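Local coordinates for signal recognition 54 kDa protein (Pyrococcus furiosus, PDB 3DM5) that belongs to the SRP54 family of the signal recognition particle and joins an N-terminal helical bundle, a P-loop GTPase-type domain and a helical C-terminal domain, at residues L6-L10 against A38-A42; V134-W139 against V188-H194; H212-V216 against T239-S243; F328-D332 against E384-P390. All blocks are in the same frame, centred on the assembly; numbering follows the deposited sequence.

Interaction 1. Residues L6-L10 against A38-A42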
loop_
_atom_site.group_PDB
_atom_site.type_symbol
_atom_site.label_atom_id
_atom_site.label_comp_id
_atom_site.label_asym_id
_atom_site.label_seq_id
_atom_site.Cartn_x
_atom_site.Cartn_y
_atom_site.Cartn_z
ATOM N N LEU A 6 7.337 -10.779 2.876
ATOM C CA LEU A 6 7.905 -11.315 4.107
ATOM C C LEU A 6 9.432 -11.261 4.036
ATOM O O LEU A 6 10.103 -10.885 4.994
ATOM C CB LEU A 6 7.399 -12.737 4.383
ATOM C CG LEU A 6 7.882 -13.437 5.662
ATOM C CD1 LEU A 6 7.520 -12.676 6.909
ATOM C CD2 LEU A 6 7.339 -14.860 5.751
ATOM N N GLY A 7 9.969 -11.612 2.878
ATOM C CA GLY A 7 11.390 -11.490 2.634
ATOM C C GLY A 7 11.923 -10.103 2.930
ATOM O O GLY A 7 12.811 -9.945 3.767
ATOM N N LYS A 8 11.384 -9.097 2.248
ATOM C CA LYS A 8 11.818 -7.721 2.457
ATOM C C LYS A 8 11.731 -7.333 3.913
ATOM O O LYS A 8 12.642 -6.724 4.441
ATOM C CB LYS A 8 10.977 -6.738 1.650
ATOM C CG LYS A 8 11.328 -6.612 0.183
ATOM C CD LYS A 8 10.321 -5.697 -0.505
ATOM C CE LYS A 8 9.769 -4.675 0.494
ATOM N NZ LYS A 8 9.174 -3.465 -0.144
ATOM N N ALA A 9 10.628 -7.673 4.564
ATOM C CA ALA A 9 10.445 -7.283 5.950
ATOM C C ALA A 9 11.457 -7.960 6.884
ATOM O O ALA A 9 12.000 -7.330 7.806
ATOM C CB ALA A 9 9.019 -7.563 6.392
ATOM N N LEU A 10 11.717 -9.244 6.664
ATOM C CA LEU A 10 12.691 -9.923 7.510
ATOM C C LEU A 10 14.112 -9.365 7.297
ATOM O O LEU A 10 14.807 -8.995 8.245
ATOM C CB LEU A 10 12.610 -11.434 7.314
ATOM C CG LEU A 10 11.291 -12.013 7.841
ATOM C CD1 LEU A 10 10.977 -13.344 7.173
ATOM C CD2 LEU A 10 11.257 -12.125 9.385
ATOM N N ALA A 38 6.074 -9.102 10.954
ATOM C CA ALA A 38 6.265 -9.632 9.612
ATOM C C ALA A 38 5.623 -11.004 9.532
ATOM O O ALA A 38 4.836 -11.271 8.629
ATOM C CB ALA A 38 7.740 -9.701 9.258
ATOM N N LEU A 39 5.961 -11.861 10.494
ATOM C CA LEU A 39 5.417 -13.223 10.583
ATOM C C LEU A 39 3.894 -13.271 10.632
ATOM O O LEU A 39 3.279 -13.969 9.821
ATOM C CB LEU A 39 6.014 -13.981 11.787
ATOM C CG LEU A 39 7.144 -14.986 11.526
ATOM C CD1 LEU A 39 7.877 -14.751 10.208
ATOM C CD2 LEU A 39 8.106 -15.050 12.679
ATOM N N ILE A 40 3.294 -12.542 11.573
ATOM C CA ILE A 40 1.833 -12.535 11.741
ATOM C C ILE A 40 1.121 -12.107 10.458
ATOM O O ILE A 40 0.046 -12.612 10.116
ATOM C CB ILE A 40 1.378 -11.587 12.867
ATOM C CG1 ILE A 40 1.865 -12.077 14.232
ATOM C CG2 ILE A 40 -0.128 -11.488 12.877
ATOM C CD1 ILE A 40 1.200 -13.327 14.669
ATOM N N GLN A 41 1.743 -11.170 9.753
ATOM C CA GLN A 41 1.196 -10.636 8.531
ATOM C C GLN A 41 1.204 -11.662 7.398
ATOM O O GLN A 41 0.415 -11.559 6.474
ATOM C CB GLN A 41 1.983 -9.392 8.128
ATOM C CG GLN A 41 1.325 -8.572 7.046
ATOM C CD GLN A 41 1.888 -7.173 6.962
ATOM O OE1 GLN A 41 3.100 -6.977 6.807
ATOM N NE2 GLN A 41 1.007 -6.185 7.061
ATOM N N ALA A 42 2.104 -12.639 7.474
ATOM C CA ALA A 42 2.192 -13.709 6.480
ATOM C C ALA A 42 1.371 -14.917 6.942
ATOM O O ALA A 42 1.506 -16.029 6.416
ATOM C CB ALA A 42 3.647 -14.095 6.239
#
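L6 meets A38 over a flat group: with no ring in this contact, the plane that counts is the carbonyl of A38. The methyl L6 CD1 sits over one face of it, 3.5 Å from A38 O, and the same methyl is 3.8 Å from A38 CB. It also reaches the neighbouring side chain, with L6 CD1 and L39 CD1 3.9 Å apart. The second methyl branches off to the helix end, where L6 CD2 touches A42 CB at 3.8 Å. With CG anti to the backbone N (chi1 -179°) the side chain extends toward helix 25-41, and chi2 (59°) turns CD1 to A38 and L39 and CD2 to A42.

A38 is the hub on its side. Its CB points at helix 5-19 and also receives A9 CB at 3.8 Å, one alanine methyl against another, while L10 CD2 comes in more loosely at 4.3 Å. L6, A9 and L10 follow the i, i+3, i+4 spacing of a single helix face, and the small alanines allow a close approach, with L6 CA and A38 CA 6.0 Å apart. No hydrogen bond crosses the interface; its side-chain contacts are all apolar.

The contact belongs to the N-terminal helical bundle. Beyond it L39 continues onto V49 and L52 of helix 46-62, and I40 packs on the same helix and on I40 of a second subunit. L10 reaches L294, and the backbone of A42 bonds to G257; through these two residues the pair also touches the GTPase-domain part of the chain.

Interaction 2. Residues V134-W139 against V188-H194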
loop_
_atom_site.group_PDB
_atom_site.type_symbol
_atom_site.label_atom_id
_atom_site.label_comp_id
_atom_site.label_asym_id
_atom_site.label_seq_id
_atom_site.Cartn_x
_atom_site.Cartn_y
_atom_site.Cartn_z
ATOM N N VAL A 134 0.780 -41.731 -14.177
ATOM C CA VAL A 134 -0.437 -42.506 -14.219
ATOM C C VAL A 134 -1.510 -41.610 -13.669
ATOM O O VAL A 134 -1.422 -41.179 -12.523
ATOM C CB VAL A 134 -0.342 -43.735 -13.289
ATOM C CG1 VAL A 134 -1.722 -44.414 -13.119
ATOM C CG2 VAL A 134 0.690 -44.698 -13.811
ATOM N N CYS A 135 -2.525 -41.334 -14.469
ATOM C CA CYS A 135 -3.617 -40.491 -14.018
ATOM C C CYS A 135 -4.804 -41.333 -13.543
ATOM O O CYS A 135 -5.594 -41.810 -14.357
ATOM C CB CYS A 135 -4.045 -39.554 -15.138
ATOM S SG CYS A 135 -5.567 -38.660 -14.824
ATOM N N SER A 136 -4.925 -41.519 -12.231
ATOM C CA SER A 136 -6.047 -42.273 -11.697
ATOM C C SER A 136 -7.086 -41.349 -11.074
ATOM O O SER A 136 -7.812 -41.738 -10.166
ATOM C CB SER A 136 -5.571 -43.338 -10.698
ATOM O OG SER A 136 -4.963 -42.763 -9.557
ATOM N N ASP A 137 -7.139 -40.116 -11.574
ATOM C CA ASP A 137 -8.058 -39.088 -11.076
ATOM C C ASP A 137 -9.419 -39.251 -11.727
ATOM O O ASP A 137 -9.687 -38.677 -12.785
ATOM C CB ASP A 137 -7.507 -37.679 -11.354
ATOM C CG ASP A 137 -8.256 -36.574 -10.592
ATOM O OD1 ASP A 137 -9.296 -36.863 -9.977
ATOM O OD2 ASP A 137 -7.792 -35.406 -10.612
ATOM N N THR A 138 -10.267 -40.041 -11.075
ATOM C CA THR A 138 -11.608 -40.333 -11.564
ATOM C C THR A 138 -12.586 -39.244 -11.126
ATOM O O THR A 138 -13.725 -39.214 -11.576
ATOM C CB THR A 138 -12.101 -41.715 -11.050
ATOM O OG1 THR A 138 -12.042 -41.749 -9.620
ATOM C CG2 THR A 138 -11.232 -42.834 -11.597
ATOM N N TRP A 139 -12.116 -38.358 -10.247
ATOM C CA TRP A 139 -12.916 -37.265 -9.668
ATOM C C TRP A 139 -13.083 -36.046 -10.605
ATOM O O TRP A 139 -14.069 -35.315 -10.522
ATOM C CB TRP A 139 -12.287 -36.827 -8.341
ATOM C CG TRP A 139 -13.249 -36.280 -7.335
ATOM C CD1 TRP A 139 -14.098 -36.994 -6.530
ATOM C CD2 TRP A 139 -13.438 -34.899 -6.995
ATOM N NE1 TRP A 139 -14.812 -36.137 -5.721
ATOM C CE2 TRP A 139 -14.429 -34.848 -5.989
ATOM C CE3 TRP A 139 -12.867 -33.701 -7.446
ATOM C CZ2 TRP A 139 -14.868 -33.642 -5.432
ATOM C CZ3 TRP A 139 -13.302 -32.505 -6.890
ATOM C CH2 TRP A 139 -14.295 -32.484 -5.894
ATOM N N VAL A 188 1.983 -41.062 -9.679
ATOM C CA VAL A 188 0.577 -41.439 -9.700
ATOM C C VAL A 188 -0.295 -40.327 -9.135
ATOM O O VAL A 188 -0.145 -39.921 -7.978
ATOM C CB VAL A 188 0.309 -42.723 -8.882
ATOM C CG1 VAL A 188 -1.067 -43.259 -9.218
ATOM C CG2 VAL A 188 1.400 -43.766 -9.140
ATOM N N ASP A 189 -1.198 -39.850 -9.980
ATOM C CA ASP A 189 -2.063 -38.719 -9.719
ATOM C C ASP A 189 -3.429 -39.266 -9.335
ATOM O O ASP A 189 -4.187 -39.708 -10.195
ATOM C CB ASP A 189 -2.177 -37.867 -11.003
ATOM C CG ASP A 189 -3.170 -36.717 -10.872
ATOM O OD1 ASP A 189 -3.208 -36.084 -9.801
ATOM O OD2 ASP A 189 -3.907 -36.441 -11.834
ATOM N N THR A 190 -3.734 -39.248 -8.045
ATOM C CA THR A 190 -4.970 -39.820 -7.549
ATOM C C THR A 190 -6.105 -38.824 -7.641
ATOM O O THR A 190 -5.905 -37.677 -8.022
ATOM C CB THR A 190 -4.827 -40.265 -6.110
ATOM O OG1 THR A 190 -4.467 -39.145 -5.297
ATOM C CG2 THR A 190 -3.747 -41.304 -6.013
ATOM N N ALA A 191 -7.304 -39.280 -7.302
ATOM C CA ALA A 191 -8.487 -38.447 -7.378
ATOM C C ALA A 191 -8.505 -37.443 -6.238
ATOM O O ALA A 191 -8.262 -37.791 -5.083
ATOM C CB ALA A 191 -9.723 -39.317 -7.323
ATOM N N GLY A 192 -8.789 -36.191 -6.562
ATOM C CA GLY A 192 -8.953 -35.189 -5.531
ATOM C C GLY A 192 -10.313 -35.352 -4.882
ATOM O O GLY A 192 -11.077 -36.244 -5.250
ATOM N N ARG A 193 -10.611 -34.511 -3.900
ATOM C CA ARG A 193 -11.957 -34.405 -3.363
ATOM C C ARG A 193 -12.122 -32.946 -2.991
ATOM O O ARG A 193 -11.188 -32.164 -3.171
ATOM C CB ARG A 193 -12.157 -35.313 -2.151
ATOM C CG ARG A 193 -11.681 -36.753 -2.358
ATOM C CD ARG A 193 -12.722 -37.755 -1.905
ATOM N NE ARG A 193 -13.549 -37.205 -0.836
ATOM C CZ ARG A 193 -14.844 -37.463 -0.690
ATOM N NH1 ARG A 193 -15.457 -38.270 -1.553
ATOM N NH2 ARG A 193 -15.529 -36.911 0.310
ATOM N N HIS A 194 -13.294 -32.560 -2.499
ATOM C CA HIS A 194 -13.513 -31.158 -2.162
ATOM C C HIS A 194 -12.700 -30.695 -0.963
ATOM O O HIS A 194 -12.018 -29.680 -1.025
ATOM C CB HIS A 194 -14.992 -30.842 -1.975
ATOM C CG HIS A 194 -15.579 -30.069 -3.115
ATOM N ND1 HIS A 194 -16.032 -30.666 -4.266
ATOM C CD2 HIS A 194 -15.776 -28.735 -3.272
ATOM C CE1 HIS A 194 -16.494 -29.736 -5.091
ATOM N NE2 HIS A 194 -16.348 -28.561 -4.508
#
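V134 and D189 are held at the tight end, where two parallel strands run side by side. D189 N gives V134 O a 2.9 Å bond that is almost perfectly straight (179°), and V134 and V188 point the same way with their CG1 methyls 4.1 Å apart. The carbonyl of the same aspartate pairs farther along: D189 O takes two donors from S136, the backbone N at 2.8 Å and the hydroxyl OG at 3.2 Å from above the carbonyl plane. Both reach it from the same face; chi1 of 64° keeps OG on the side of S136 N, close enough to share the acceptor. T190 is turned away and gives its hydroxyl to M105 O.

The far end is looser and more open to solvent. W139 lies across the chain at G192 and R193: R193 CA sits over the six-membered ring, 3.7 Å from its centroid in a CH-pi contact, and G192 O is over the same face. H194 meets the indole at its edge, the two rings oblique with planes 70° apart. R193 sends its guanidinium to D197.

D137-T138-W139-R140 and D189-T190-A191-G192-R193 resemble the G2 and G3 motifs of SRP-type GTPases. D137 OD2 and D189 OD2, 4.2 Å apart, would repel each other; K113 of the probable P-loop, in long, weak ion pairs with both residues, probably eases this, beside the bound guanosine diphosphate on the D137 side.

Interaction 3. Residues H212-V216 against T239-S243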
loop_
_atom_site.group_PDB
_atom_site.type_symbol
_atom_site.label_atom_id
_atom_site.label_comp_id
_atom_site.label_asym_id
_atom_site.label_seq_id
_atom_site.Cartn_x
_atom_site.Cartn_y
_atom_site.Cartn_z
ATOM N N HIS A 212 1.691 -49.733 -3.207
ATOM C CA HIS A 212 2.922 -49.872 -2.445
ATOM C C HIS A 212 3.962 -48.856 -2.894
ATOM O O HIS A 212 5.070 -49.231 -3.285
ATOM C CB HIS A 212 3.471 -51.290 -2.628
ATOM C CG HIS A 212 3.788 -51.991 -1.342
ATOM N ND1 HIS A 212 2.810 -52.535 -0.534
ATOM C CD2 HIS A 212 4.970 -52.244 -0.731
ATOM C CE1 HIS A 212 3.379 -53.086 0.524
ATOM N NE2 HIS A 212 4.686 -52.925 0.429
ATOM N N PRO A 213 3.617 -47.558 -2.834
ATOM C CA PRO A 213 4.503 -46.546 -3.401
ATOM C C PRO A 213 5.736 -46.412 -2.542
ATOM O O PRO A 213 5.720 -46.759 -1.352
ATOM C CB PRO A 213 3.689 -45.253 -3.288
ATOM C CG PRO A 213 2.429 -45.596 -2.549
ATOM C CD PRO A 213 2.596 -46.955 -1.968
ATOM N N HIS A 214 6.804 -45.903 -3.133
ATOM C CA HIS A 214 7.951 -45.495 -2.337
ATOM C C HIS A 214 7.619 -44.317 -1.418
ATOM O O HIS A 214 8.182 -44.191 -0.341
ATOM C CB HIS A 214 9.152 -45.121 -3.213
ATOM C CG HIS A 214 10.251 -44.462 -2.443
ATOM N ND1 HIS A 214 10.630 -43.154 -2.651
ATOM C CD2 HIS A 214 11.026 -44.917 -1.426
ATOM C CE1 HIS A 214 11.603 -42.833 -1.814
ATOM N NE2 HIS A 214 11.860 -43.890 -1.062
ATOM N N GLU A 215 6.704 -43.456 -1.853
ATOM C CA GLU A 215 6.407 -42.242 -1.112
ATOM C C GLU A 215 5.006 -41.721 -1.405
ATOM O O GLU A 215 4.500 -41.853 -2.518
ATOM C CB GLU A 215 7.451 -41.168 -1.419
ATOM C CG GLU A 215 7.475 -40.043 -0.436
ATOM C CD GLU A 215 8.830 -39.349 -0.368
ATOM O OE1 GLU A 215 9.870 -40.027 -0.545
ATOM O OE2 GLU A 215 8.854 -38.124 -0.126
ATOM N N VAL A 216 4.379 -41.131 -0.397
ATOM C CA VAL A 216 3.087 -40.515 -0.609
ATOM C C VAL A 216 3.248 -39.014 -0.402
ATOM O O VAL A 216 3.765 -38.583 0.620
ATOM C CB VAL A 216 2.025 -41.112 0.310
ATOM C CG1 VAL A 216 0.720 -40.366 0.185
ATOM C CG2 VAL A 216 1.829 -42.567 -0.037
ATOM N N THR A 239 -0.023 -42.103 7.241
ATOM C CA THR A 239 1.002 -42.682 6.394
ATOM C C THR A 239 2.384 -42.516 6.991
ATOM O O THR A 239 2.778 -41.431 7.392
ATOM C CB THR A 239 1.009 -42.081 4.986
ATOM O OG1 THR A 239 2.170 -42.549 4.294
ATOM C CG2 THR A 239 1.050 -40.561 5.046
ATOM N N PRO A 240 3.117 -43.614 7.076
ATOM C CA PRO A 240 4.473 -43.584 7.620
ATOM C C PRO A 240 5.453 -43.111 6.561
ATOM O O PRO A 240 6.623 -42.894 6.883
ATOM C CB PRO A 240 4.734 -45.053 7.953
ATOM C CG PRO A 240 3.902 -45.787 6.884
ATOM C CD PRO A 240 2.629 -44.993 6.888
ATOM N N ILE A 241 4.996 -42.949 5.321
ATOM C CA ILE A 241 5.898 -42.510 4.251
ATOM C C ILE A 241 5.436 -41.226 3.534
ATOM O O ILE A 241 5.473 -41.144 2.284
ATOM C CB ILE A 241 6.136 -43.633 3.190
ATOM C CG1 ILE A 241 4.821 -44.299 2.788
ATOM C CG2 ILE A 241 7.091 -44.679 3.705
ATOM C CD1 ILE A 241 4.920 -45.014 1.444
ATOM N N GLY A 242 5.012 -40.231 4.312
ATOM C CA GLY A 242 4.433 -39.034 3.733
ATOM C C GLY A 242 5.397 -37.869 3.630
ATOM O O GLY A 242 6.255 -37.680 4.488
ATOM N N SER A 243 5.269 -37.098 2.556
ATOM C CA SER A 243 5.931 -35.792 2.442
ATOM C C SER A 243 4.979 -34.786 1.828
ATOM O O SER A 243 3.853 -35.123 1.458
ATOM C CB SER A 243 7.188 -35.875 1.579
ATOM O OG SER A 243 6.856 -36.212 0.238
#
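E215 OE2 is gripped twice. S243 OG donates to E215 OE2 at 2.8 Å, on the anti lone pair of that oxygen, and K270 forms a salt bridge with the same atom from the next strand. The glutamate gets there by stretching out: CG is anti to the backbone N (chi1 -163°), the chain runs on extended, and E215 CG passes 3.6 Å from I241 O on its way. The lysine probably offsets the charge of this buried carboxylate, while S243 helps to fix its position.

Behind this side-chain link the two backbones pair as parallel strands. V216 N donates to I241 O at 2.9 Å, nearly straight (175°), and V216 O takes S243 N, also at 2.9 Å. The residue between the two partners adds its own contact, G242 CA lying 3.2 Å from V216 O as a CA-H...O approach.

I241, just before strand 242-247, lays its CD1 methyl over the start of the strand pair. I241 CD1 touches P213 O at 3.4 Å, and lies 4.2 Å from V216 CG2, where it covers the loop leading into strand 215-221. Just upstream of I241, T239 OG1 accepts from I241 N at 3.0 Å, an ST turn that sets the chain up to enter strand 242-247.

V216 reaches M204 and S208 of helix 198-211 and L104 of strand 101-106, the neighbour on its other side. Strand 215-221, helix 228-237 and strand 242-247 make a beta-alpha-beta crossover, the repeating unit of the parallel sheet in P-loop nucleoside triphosphatases, and this contact pairs the starts of its two strands.

Interaction 4. Residues F328-D332 against E384-P390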
loop_
_atom_site.group_PDB
_atom_site.type_symbol
_atom_site.label_atom_id
_atom_site.label_comp_id
_atom_site.label_asym_id
_atom_site.label_seq_id
_atom_site.Cartn_x
_atom_site.Cartn_y
_atom_site.Cartn_z
ATOM N N PHE A 328 34.325 24.943 -10.960
ATOM C CA PHE A 328 34.464 23.992 -9.870
ATOM C C PHE A 328 34.229 24.782 -8.589
ATOM O O PHE A 328 34.734 25.898 -8.443
ATOM C CB PHE A 328 35.863 23.365 -9.934
ATOM C CG PHE A 328 36.278 22.604 -8.700
ATOM C CD1 PHE A 328 36.007 21.252 -8.582
ATOM C CD2 PHE A 328 37.002 23.222 -7.693
ATOM C CE1 PHE A 328 36.409 20.528 -7.462
ATOM C CE2 PHE A 328 37.408 22.509 -6.572
ATOM C CZ PHE A 328 37.109 21.152 -6.458
ATOM N N THR A 329 33.429 24.232 -7.679
ATOM C CA THR A 329 32.992 24.986 -6.510
ATOM C C THR A 329 33.330 24.285 -5.215
ATOM O O THR A 329 33.780 23.132 -5.203
ATOM C CB THR A 329 31.468 25.216 -6.504
ATOM O OG1 THR A 329 30.804 24.005 -6.120
ATOM C CG2 THR A 329 30.966 25.668 -7.878
ATOM N N LEU A 330 33.090 25.001 -4.122
ATOM C CA LEU A 330 33.299 24.473 -2.783
ATOM C C LEU A 330 32.369 23.308 -2.517
ATOM O O LEU A 330 32.651 22.458 -1.677
ATOM C CB LEU A 330 33.080 25.570 -1.746
ATOM C CG LEU A 330 34.344 26.340 -1.375
ATOM C CD1 LEU A 330 34.046 27.817 -1.235
ATOM C CD2 LEU A 330 34.912 25.772 -0.093
ATOM N N LYS A 331 31.257 23.278 -3.241
ATOM C CA LYS A 331 30.312 22.179 -3.135
ATOM C C LYS A 331 30.907 20.949 -3.814
ATOM O O LYS A 331 30.894 19.853 -3.260
ATOM C CB LYS A 331 28.985 22.556 -3.789
ATOM C CG LYS A 331 27.758 22.140 -2.996
ATOM C CD LYS A 331 27.139 23.311 -2.240
ATOM C CE LYS A 331 26.022 23.963 -3.046
ATOM N NZ LYS A 331 24.715 23.275 -2.857
ATOM N N ASP A 332 31.435 21.147 -5.020
ATOM C CA ASP A 332 32.148 20.093 -5.740
ATOM C C ASP A 332 33.297 19.473 -4.925
ATOM O O ASP A 332 33.478 18.255 -4.933
ATOM C CB ASP A 332 32.679 20.634 -7.061
ATOM C CG ASP A 332 31.573 20.977 -8.036
ATOM O OD1 ASP A 332 31.655 22.034 -8.701
ATOM O OD2 ASP A 332 30.613 20.185 -8.140
ATOM N N GLU A 384 25.320 29.579 0.838
ATOM C CA GLU A 384 25.182 28.962 -0.471
ATOM C C GLU A 384 26.019 29.729 -1.471
ATOM O O GLU A 384 26.810 29.143 -2.206
ATOM C CB GLU A 384 23.702 28.944 -0.903
ATOM C CG GLU A 384 23.317 27.787 -1.791
ATOM C CD GLU A 384 23.610 26.410 -1.182
ATOM O OE1 GLU A 384 23.753 26.280 0.056
ATOM O OE2 GLU A 384 23.689 25.443 -1.966
ATOM N N GLU A 385 25.854 31.048 -1.477
ATOM C CA GLU A 385 26.524 31.894 -2.466
ATOM C C GLU A 385 28.039 31.783 -2.356
ATOM O O GLU A 385 28.742 31.895 -3.354
ATOM C CB GLU A 385 26.109 33.353 -2.308
ATOM C CG GLU A 385 26.569 33.962 -1.004
ATOM C CD GLU A 385 26.294 35.443 -0.928
ATOM O OE1 GLU A 385 26.283 36.097 -2.004
ATOM O OE2 GLU A 385 26.096 35.936 0.213
ATOM N N GLU A 386 28.527 31.579 -1.137
ATOM C CA GLU A 386 29.949 31.331 -0.895
ATOM C C GLU A 386 30.387 29.971 -1.422
ATOM O O GLU A 386 31.379 29.871 -2.127
ATOM C CB GLU A 386 30.294 31.467 0.598
ATOM C CG GLU A 386 30.144 32.892 1.124
ATOM C CD GLU A 386 30.244 32.976 2.640
ATOM O OE1 GLU A 386 30.058 31.934 3.304
ATOM O OE2 GLU A 386 30.501 34.085 3.172
ATOM N N LEU A 387 29.645 28.922 -1.082
ATOM C CA LEU A 387 29.957 27.591 -1.594
ATOM C C LEU A 387 29.930 27.557 -3.124
ATOM O O LEU A 387 30.687 26.816 -3.756
ATOM C CB LEU A 387 29.015 26.541 -1.000
ATOM C CG LEU A 387 29.068 26.413 0.521
ATOM C CD1 LEU A 387 27.943 25.531 0.993
ATOM C CD2 LEU A 387 30.395 25.856 0.966
ATOM N N LEU A 388 29.080 28.377 -3.724
ATOM C CA LEU A 388 28.914 28.318 -5.173
ATOM C C LEU A 388 29.867 29.256 -5.912
ATOM O O LEU A 388 30.198 29.026 -7.074
ATOM C CB LEU A 388 27.450 28.568 -5.565
ATOM C CG LEU A 388 26.498 27.488 -5.036
ATOM C CD1 LEU A 388 25.042 27.770 -5.374
ATOM C CD2 LEU A 388 26.922 26.137 -5.579
ATOM N N ASN A 389 30.311 30.304 -5.225
ATOM C CA ASN A 389 31.273 31.262 -5.775
ATOM C C ASN A 389 32.285 31.615 -4.703
ATOM O O ASN A 389 32.118 32.605 -3.996
ATOM C CB ASN A 389 30.568 32.542 -6.228
ATOM C CG ASN A 389 29.276 32.263 -6.961
ATOM O OD1 ASN A 389 29.287 31.878 -8.131
ATOM N ND2 ASN A 389 28.146 32.444 -6.272
ATOM N N PRO A 390 33.323 30.784 -4.556
ATOM C CA PRO A 390 34.333 31.003 -3.516
ATOM C C PRO A 390 35.067 32.331 -3.723
ATOM O O PRO A 390 35.345 33.036 -2.750
ATOM C CB PRO A 390 35.277 29.809 -3.695
ATOM C CG PRO A 390 34.454 28.775 -4.389
ATOM C CD PRO A 390 33.568 29.545 -5.311
#
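K331 reaches E384 with a chain bent at chi2, chi3 and chi4, which carries it over one side of the short helix 384-388. Past CB and CG, K331 CD rests 3.9 Å from L387 CB. K331 CE then lies 3.5 Å from L388 CD2, so the aliphatic shaft is lined by two leucines, crossing that of L387 at about a right angle. At the tip K331 NZ forms a salt bridge with E384 OE2 at 2.6 Å, arriving nearly along the C-O axis of the carboxylate.

L330, next to it, turns inward. L330 CB packs 3.8 Å from L387 CD2, and its CD1 slides past the ring of P390 while L415 and M379 cover it further out. L330 N donates weakly to L387 O, 3.0 Å away, so an amide of the opening turn of one helix meets a carbonyl near the end of the other.

T329 and D332 form a capping box at the start of helix 330-341: D332 N gives T329 OG1 a 3.1 Å bond, and T329 N gives D332 OD1 one of 3.0 Å.

K331 NZ has a second carboxylate partner, D285 of the third subunit, and a sulfate ion lies about 4 Å from its side chain. With acidic groups on two chains the ammonium is probably kept charged, and the salt bridge across these two helices thus extends into the interface between subunits.

From the N terminus the four contacts come in series: each closes its own loop before the next begins, and none crosses or encloses another. Interaction 1 closes a mostly helical loop between residues 10 and 38, bringing helices 5-19 and 25-41 together in the bundle. Interaction 2 closes a loop from strand 131-135 to strand 185-189, and interaction 3 a shorter one around helix 228-237. Both belong to one sheet, their centres about 16 Å apart, with strand 101-106 lying between the two strand pairs. Interaction 4 closes the longest loop, which includes the unmodelled residues 346-364, in the C-terminal helical domain. Its centre is about 76 Å from that of interaction 2, on the opposite side of the chain's centre.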